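Local coordinates for protein lysozyme (Enterobacteria phage P1, PDB 1XJU) that degrades host peptidoglycan as a signal-arrest-release endolysin with lysozyme activity, contributing to lysis of the host cell and release of phage, at residues A[11-16]-A[47-52]; A[82-87]-A[141-146]. All blocks are in the same frame, centred on the assembly; numbering follows the deposited sequence.

The two contacts lie in different parts of the chain's fold, their centres about 17 Å apart and their nearest atoms about 6 Å apart, without touching. Interaction 1 is peripheral, about 16 Å from the centre of the chain, and pairs helix 13-18 with the start of helix 46-67 through apolar atoms; interaction 2 sits about 5 Å from that centre and is built on charge and hydrogen bonds. Both lie near Cys23, the active-site residue locked in this inactive form: Cys16 of 11-16 is disulfide-bonded to it, while Asn87 ND2 in 82-87 bonds its carbonyl, the two side chains about 6 Å apart. Helices 46-67 and 75-88, one from each contact, are consecutive in the chain.

Interaction 1 of 2, residues A[11-16]-A[47-52]; sequences GNAEGC and QQIAAD
Ala13 places its methyl against the backbone of Ala50, CB lying 3.7 Å from Ala50 CA, and this is where the segments 11-16 and 47-52 come closest. The two methyls also meet, Ala13 CB to Ala50 CB at 3.9 Å, and the small side chains let the alpha carbons of Ala13 and Ala50 approach to 5.1 Å. One turn further on, Cys16 SG stands anti to the backbone N (chi1 159°), from where it touches the CG2 branch of Ile49 at 4.1 Å. The same CG2, itself anti to the backbone N of Ile49, also faces Ala13 CB at a looser 4.4 Å, so this one branch serves both residues of the opposing helix. Glu14, the probable catalytic proton donor or acceptor, begins by pointing away, but its chain bends back until OE2 lies 4.3 Å from Ala50 CB. Asn12 N-caps helix 13-18: its OD1 accepts from Gly15 N at 2.8 Å, capping the first turn of the helix, from which Ala13 and Cys16 project toward 47-52.

Cys16 SG is bonded to SG of Cys23, the disulfide of the inactive enzyme, and the contact with Ile49 therefore packs against that bridge. Helix 13-18 rests here on the early turns of helix 46-67, whose Trp53 also touches Ala13 and Cys16.

Interaction 2 of 2, residues A[82-87]-A[141-146]; sequences TSAAFN and IRREKE
Ser83 and Asn87, one turn apart on helix 75-88, meet two arginines and a glutamate of helix 137-151. The helix segments run nearly antiparallel, at 157°, and their axes stay 10.4 Å apart, a gap bridged by long polar side chains. Asn87 and Arg142 reach toward each other tip to tip with amide and guanidinium planes stacked only 4° apart, and Asn87 OD1 lies 4.0 Å above the Arg142 guanidinium, over its centre. Arg143 approaches the same oxygen differently: its guanidinium is turned 60° from the amide, and NH1 gives a hydrogen bond of 2.9 Å to Asn87 OD1, in the carbonyl plane and on a lone pair. Bends at chi2 and chi3 turn first CD and then NE of the Arg143 chain. It also grips Glu146 side-on, NE to OE2 at 2.7 Å and NH1 to OE1 at 3.0 Å. Ser83 OG, anti to its backbone N, joins the network by donating to Glu146 OE1 at 2.6 Å, on the anti side but well out of the carboxylate plane, while accepting from Arg142 NH2 at 2.9 Å. Arg142 NE adds a salt bridge to Glu146 OE1 at 2.8 Å, arriving from above the carboxylate plane. The methyl of Ala84 packs beside Glu146 OE2.

Asn87 ND2 is held by the carbonyls of Tyr21 and Cys23, and Arg143 NH2 by that of Phe128, which tie the network to surrounding loops. Three donors converge on the buried Glu146 OE1, and two arginines bind one carboxylate; this would be expected to stabilise Glu146 in its charged state, its negative charge partly offsetting the two positive groups within the core.

Interaction 1 of 2, residues A[11-16]-A[47-52]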
ATOM      1  N   GLY A  11      -4.429  -9.254   6.073  1.00  8.10           N
ATOM      2  CA  GLY A  11      -5.278  -9.597   7.175  1.00  9.51           C
ATOM      3  C   GLY A  11      -6.739  -9.513   6.825  1.00  9.00           C
ATOM      4  O   GLY A  11      -7.143  -9.662   5.716  1.00 11.17           O
ATOM      5  N   ASN A  12      -7.569  -9.230   7.840  1.00 10.31           N
ATOM      6  CA  ASN A  12      -9.008  -9.264   7.680  1.00  9.57           C
ATOM      7  C   ASN A  12      -9.610  -8.097   8.416  1.00  9.42           C
ATOM      8  O   ASN A  12      -8.957  -7.386   9.160  1.00  9.96           O
ATOM      9  CB  ASN A  12      -9.575 -10.636   8.104  1.00 11.04           C
ATOM     10  CG  ASN A  12      -9.207 -11.002   9.503  1.00 11.27           C
ATOM     11  OD1 ASN A  12      -9.441 -10.220  10.423  1.00 11.92           O
ATOM     12  ND2 ASN A  12      -8.653 -12.205   9.706  1.00 13.36           N
ATOM     13  N   ALA A  13     -10.902  -7.914   8.208  1.00  9.25           N
ATOM     14  CA  ALA A  13     -11.579  -6.722   8.727  1.00 10.79           C
ATOM     15  C   ALA A  13     -11.575  -6.725  10.247  1.00 11.46           C
ATOM     16  O   ALA A  13     -11.414  -5.686  10.903  1.00 11.78           O
ATOM     17  CB  ALA A  13     -12.961  -6.650   8.203  1.00 10.82           C
ATOM     18  N   GLU A  14     -11.696  -7.889  10.839  1.00 11.89           N
ATOM     19  CA  GLU A  14     -11.658  -7.994  12.274  1.00 13.48           C
ATOM     20  C   GLU A  14     -10.270  -7.596  12.776  1.00 13.08           C
ATOM     21  O   GLU A  14     -10.088  -7.030  13.848  1.00 13.52           O
ATOM     22  CB  GLU A  14     -12.106  -9.412  12.668  1.00 16.06           C
ATOM     23  CG  GLU A  14     -13.542  -9.815  12.201  1.00 22.75           C
ATOM     24  CD  GLU A  14     -13.884  -9.776  10.664  1.00 17.77           C
ATOM     25  OE1 GLU A  14     -13.055 -10.284   9.764  1.00 22.44           O
ATOM     26  OE2 GLU A  14     -15.052  -9.243  10.345  1.00 23.83           O
ATOM     27  N   GLY A  15      -9.242  -7.892  11.991  1.00 11.78           N
ATOM     28  CA  GLY A  15      -7.884  -7.423  12.283  1.00 13.25           C
ATOM     29  C   GLY A  15      -7.732  -5.902  12.236  1.00 12.44           C
ATOM     30  O   GLY A  15      -7.006  -5.332  13.045  1.00 15.20           O
ATOM     31  N   CYS A  16      -8.375  -5.263  11.293  1.00 10.80           N
ATOM     32  CA  CYS A  16      -8.483  -3.786  11.278  1.00 11.20           C
ATOM     33  C   CYS A  16      -9.187  -3.206  12.512  1.00 11.08           C
ATOM     34  O   CYS A  16      -8.781  -2.188  13.042  1.00 11.11           O
ATOM     35  CB  CYS A  16      -9.136  -3.340   9.972  1.00 10.94           C
ATOM     36  SG  CYS A  16      -9.910  -1.721   9.891  1.00 11.12           S
ATOM     37  N   GLN A  47     -18.927  -2.619  10.073  1.00  9.63           N
ATOM     38  CA  GLN A  47     -19.628  -3.484   9.166  1.00 10.00           C
ATOM     39  C   GLN A  47     -19.436  -3.069   7.706  1.00  9.43           C
ATOM     40  O   GLN A  47     -19.299  -3.921   6.832  1.00 10.17           O
ATOM     41  CB  GLN A  47     -21.088  -3.552   9.552  1.00 12.14           C
ATOM     42  CG  GLN A  47     -21.295  -4.287  10.912  1.00 15.27           C
ATOM     43  CD  GLN A  47     -20.775  -3.500  12.163  1.00 14.57           C
ATOM     44  OE1 GLN A  47     -20.822  -2.225  12.192  1.00 14.16           O
ATOM     45  NE2 GLN A  47     -20.306  -4.225  13.186  1.00 16.21           N
ATOM     46  N   GLN A  48     -19.339  -1.782   7.432  1.00  9.70           N
ATOM     47  CA  GLN A  48     -19.051  -1.352   6.093  1.00 10.08           C
ATOM     48  C   GLN A  48     -17.631  -1.751   5.668  1.00  9.54           C
ATOM     49  O   GLN A  48     -17.397  -2.183   4.522  1.00 10.47           O
ATOM     50  CB  GLN A  48     -19.220   0.146   5.912  1.00 12.26           C
ATOM     51  CG  GLN A  48     -18.985   0.421   4.397  1.00 15.00           C
ATOM     52  CD  GLN A  48     -19.225   1.795   3.894  1.00 16.33           C
ATOM     53  OE1 GLN A  48     -19.731   2.664   4.602  1.00 20.56           O
ATOM     54  NE2 GLN A  48     -18.890   1.993   2.641  1.00 18.58           N
ATOM     55  N   ILE A  49     -16.682  -1.603   6.583  1.00  8.06           N
ATOM     56  CA  ILE A  49     -15.300  -2.011   6.311  1.00  8.32           C
ATOM     57  C   ILE A  49     -15.289  -3.490   5.970  1.00  8.71           C
ATOM     58  O   ILE A  49     -14.642  -3.928   4.979  1.00  9.15           O
ATOM     59  CB  ILE A  49     -14.383  -1.655   7.469  1.00  7.98           C
ATOM     60  CG1 ILE A  49     -14.233  -0.145   7.592  1.00  8.92           C
ATOM     61  CG2 ILE A  49     -12.996  -2.327   7.283  1.00  8.43           C
ATOM     62  CD1 ILE A  49     -13.593   0.337   8.838  1.00  9.73           C
ATOM     63  N   ALA A  50     -16.002  -4.312   6.723  1.00  8.52           N
ATOM     64  CA  ALA A  50     -16.035  -5.716   6.443  1.00  9.76           C
ATOM     65  C   ALA A  50     -16.714  -5.999   5.117  1.00 10.21           C
ATOM     66  O   ALA A  50     -16.229  -6.862   4.348  1.00 10.34           O
ATOM     67  CB  ALA A  50     -16.773  -6.446   7.551  1.00 10.10           C
ATOM     68  N   ALA A  51     -17.802  -5.292   4.800  1.00  9.79           N
ATOM     69  CA  ALA A  51     -18.530  -5.562   3.584  1.00 10.66           C
ATOM     70  C   ALA A  51     -17.675  -5.229   2.355  1.00 11.07           C
ATOM     71  O   ALA A  51     -17.831  -5.874   1.323  1.00 12.86           O
ATOM     72  CB  ALA A  51     -19.787  -4.728   3.553  1.00 10.92           C
ATOM     73  N   ASP A  52     -16.832  -4.203   2.473  1.00 10.07           N
ATOM     74  CA  ASP A  52     -16.041  -3.745   1.336  1.00 10.55           C
ATOM     75  C   ASP A  52     -14.647  -4.319   1.263  1.00 10.33           C
ATOM     76  O   ASP A  52     -13.883  -3.970   0.350  1.00 10.40           O
ATOM     77  CB  ASP A  52     -15.983  -2.235   1.394  1.00 12.31           C
ATOM     78  CG  ASP A  52     -17.342  -1.638   1.056  1.00 16.24           C
ATOM     79  OD1 ASP A  52     -17.490  -0.419   1.166  1.00 18.04           O
ATOM     80  OD2 ASP A  52     -18.272  -2.336   0.614  1.00 19.85           O
TER

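Interaction 2 of 2, residues A[82-87]-A[141-146]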
ATOM      1  N   THR A  82       0.257  -5.214  -3.817  1.00  7.20           N
ATOM      2  CA  THR A  82      -1.172  -5.160  -3.574  1.00  7.59           C
ATOM      3  C   THR A  82      -1.424  -4.809  -2.118  1.00  6.88           C
ATOM      4  O   THR A  82      -2.277  -3.982  -1.808  1.00  7.49           O
ATOM      5  CB  THR A  82      -1.857  -6.488  -3.925  1.00  7.27           C
ATOM      6  OG1 THR A  82      -1.819  -6.677  -5.360  1.00  8.41           O
ATOM      7  CG2 THR A  82      -3.329  -6.496  -3.501  1.00  8.09           C
ATOM      8  N   SER A  83      -0.721  -5.448  -1.205  1.00  7.32           N
ATOM      9  CA  SER A  83      -0.814  -5.121   0.221  1.00  7.46           C
ATOM     10  C   SER A  83      -0.550  -3.642   0.439  1.00  7.25           C
ATOM     11  O   SER A  83      -1.319  -2.979   1.156  1.00  7.86           O
ATOM     12  CB  SER A  83       0.188  -5.981   0.985  1.00  7.81           C
ATOM     13  OG  SER A  83       0.284  -5.577   2.353  1.00  8.35           O
ATOM     14  N   ALA A  84       0.511  -3.083  -0.146  1.00  7.13           N
ATOM     15  CA  ALA A  84       0.826  -1.682   0.028  1.00  7.37           C
ATOM     16  C   ALA A  84      -0.286  -0.810  -0.535  1.00  7.04           C
ATOM     17  O   ALA A  84      -0.673   0.196   0.101  1.00  7.72           O
ATOM     18  CB  ALA A  84       2.160  -1.364  -0.638  1.00  7.59           C
ATOM     19  N   ALA A  85      -0.809  -1.148  -1.694  1.00  6.80           N
ATOM     20  CA  ALA A  85      -1.873  -0.370  -2.312  1.00  6.93           C
ATOM     21  C   ALA A  85      -3.153  -0.445  -1.461  1.00  7.47           C
ATOM     22  O   ALA A  85      -3.882   0.534  -1.356  1.00  7.98           O
ATOM     23  CB  ALA A  85      -2.125  -0.827  -3.720  1.00  8.02           C
ATOM     24  N   PHE A  86      -3.444  -1.588  -0.881  1.00  7.37           N
ATOM     25  CA  PHE A  86      -4.610  -1.745  -0.014  1.00  7.71           C
ATOM     26  C   PHE A  86      -4.487  -0.802   1.168  1.00  7.29           C
ATOM     27  O   PHE A  86      -5.448  -0.140   1.575  1.00  7.82           O
ATOM     28  CB  PHE A  86      -4.716  -3.185   0.447  1.00  8.11           C
ATOM     29  CG  PHE A  86      -5.844  -3.450   1.390  1.00  8.06           C
ATOM     30  CD1 PHE A  86      -5.671  -3.371   2.741  1.00  7.95           C
ATOM     31  CD2 PHE A  86      -7.103  -3.810   0.895  1.00  8.85           C
ATOM     32  CE1 PHE A  86      -6.710  -3.619   3.625  1.00  8.34           C
ATOM     33  CE2 PHE A  86      -8.146  -4.101   1.778  1.00  9.42           C
ATOM     34  CZ  PHE A  86      -7.928  -3.989   3.155  1.00  8.57           C
ATOM     35  N   ASN A  87      -3.308  -0.754   1.767  1.00  7.21           N
ATOM     36  CA  ASN A  87      -3.088  -0.023   3.016  1.00  8.10           C
ATOM     37  C   ASN A  87      -2.946   1.465   2.773  1.00  8.06           C
ATOM     38  O   ASN A  87      -3.389   2.257   3.612  1.00  9.92           O
ATOM     39  CB  ASN A  87      -1.822  -0.614   3.654  1.00  8.51           C
ATOM     40  CG  ASN A  87      -1.594  -0.326   5.089  1.00 11.14           C
ATOM     41  OD1 ASN A  87      -0.390  -0.291   5.487  1.00 10.19           O
ATOM     42  ND2 ASN A  87      -2.678  -0.320   5.939  1.00 12.63           N
ATOM     43  N   ILE A 141       7.251  -0.934   9.821  1.00 12.44           N
ATOM     44  CA  ILE A 141       7.315  -2.346  10.001  1.00 12.01           C
ATOM     45  C   ILE A 141       6.592  -3.090   8.872  1.00 11.80           C
ATOM     46  O   ILE A 141       7.101  -4.084   8.298  1.00 12.06           O
ATOM     47  CB  ILE A 141       6.688  -2.724  11.352  1.00 14.37           C
ATOM     48  CG1 ILE A 141       7.571  -2.300  12.503  1.00 16.00           C
ATOM     49  CG2 ILE A 141       6.520  -4.213  11.415  1.00 15.12           C
ATOM     50  CD1 ILE A 141       6.861  -2.487  13.853  1.00 17.47           C
ATOM     51  N   ARG A 142       5.390  -2.641   8.562  1.00 10.64           N
ATOM     52  CA  ARG A 142       4.569  -3.181   7.491  1.00 10.92           C
ATOM     53  C   ARG A 142       5.329  -3.138   6.188  1.00 10.36           C
ATOM     54  O   ARG A 142       5.318  -4.148   5.474  1.00 10.24           O
ATOM     55  CB  ARG A 142       3.269  -2.391   7.456  1.00 10.46           C
ATOM     56  CG  ARG A 142       2.331  -2.743   6.355  1.00 10.66           C
ATOM     57  CD  ARG A 142       1.917  -4.185   6.331  1.00 10.44           C
ATOM     58  NE  ARG A 142       0.843  -4.396   5.303  1.00 10.47           N
ATOM     59  CZ  ARG A 142      -0.474  -4.281   5.482  1.00  9.79           C
ATOM     60  NH1 ARG A 142      -0.956  -4.144   6.725  1.00 10.12           N
ATOM     61  NH2 ARG A 142      -1.332  -4.446   4.485  1.00  9.89           N
ATOM     62  N   ARG A 143       5.857  -1.992   5.835  1.00  9.98           N
ATOM     63  CA  ARG A 143       6.594  -1.859   4.562  1.00  9.90           C
ATOM     64  C   ARG A 143       7.777  -2.809   4.497  1.00 10.35           C
ATOM     65  O   ARG A 143       8.074  -3.371   3.433  1.00  9.82           O
ATOM     66  CB  ARG A 143       7.057  -0.448   4.349  1.00 10.09           C
ATOM     67  CG  ARG A 143       5.945   0.592   4.132  1.00  9.67           C
ATOM     68  CD  ARG A 143       5.103   0.439   2.910  1.00  9.30           C
ATOM     69  NE  ARG A 143       3.952  -0.408   3.084  1.00  9.54           N
ATOM     70  CZ  ARG A 143       2.817   0.003   3.651  1.00 10.09           C
ATOM     71  NH1 ARG A 143       1.787  -0.794   3.693  1.00  9.37           N
ATOM     72  NH2 ARG A 143       2.751   1.215   4.194  1.00 10.60           N
ATOM     73  N   GLU A 144       8.475  -2.993   5.606  1.00 10.22           N
ATOM     74  CA  GLU A 144       9.644  -3.901   5.607  1.00 11.06           C
ATOM     75  C   GLU A 144       9.223  -5.325   5.449  1.00 10.85           C
ATOM     76  O   GLU A 144       9.864  -6.109   4.717  1.00 11.29           O
ATOM     77  CB  GLU A 144      10.496  -3.660   6.855  1.00 11.54           C
ATOM     78  CG  GLU A 144      11.100  -2.262   6.874  1.00 13.49           C
ATOM     79  CD  GLU A 144      11.775  -1.863   8.171  1.00 15.57           C
ATOM     80  OE1 GLU A 144      11.639  -2.623   9.145  1.00 18.43           O
ATOM     81  OE2 GLU A 144      12.403  -0.758   8.207  1.00 17.81           O
ATOM     82  N   LYS A 145       8.137  -5.733   6.052  1.00 10.80           N
ATOM     83  CA  LYS A 145       7.640  -7.063   5.862  1.00 11.47           C
ATOM     84  C   LYS A 145       7.153  -7.293   4.412  1.00 10.31           C
ATOM     85  O   LYS A 145       7.437  -8.334   3.794  1.00 10.36           O
ATOM     86  CB  LYS A 145       6.495  -7.380   6.824  1.00 11.89           C
ATOM     87  CG  LYS A 145       6.928  -7.499   8.246  1.00 12.46           C
ATOM     88  CD  LYS A 145       5.813  -7.755   9.185  1.00 15.92           C
ATOM     89  CE  LYS A 145       6.358  -7.815  10.608  1.00 20.28           C
ATOM     90  NZ  LYS A 145       7.293  -8.932  10.899  1.00 26.00           N
ATOM     91  N   GLU A 146       6.469  -6.328   3.834  1.00  8.93           N
ATOM     92  CA  GLU A 146       6.132  -6.417   2.429  1.00  8.75           C
ATOM     93  C   GLU A 146       7.374  -6.513   1.563  1.00  8.84           C
ATOM     94  O   GLU A 146       7.386  -7.316   0.596  1.00  9.42           O
ATOM     95  CB  GLU A 146       5.278  -5.198   2.001  1.00  8.60           C
ATOM     96  CG  GLU A 146       3.885  -5.142   2.586  1.00  9.01           C
ATOM     97  CD  GLU A 146       3.260  -3.795   2.410  1.00  8.73           C
ATOM     98  OE1 GLU A 146       2.043  -3.665   2.836  1.00  8.85           O
ATOM     99  OE2 GLU A 146       3.948  -2.863   2.000  1.00  9.01           O
TER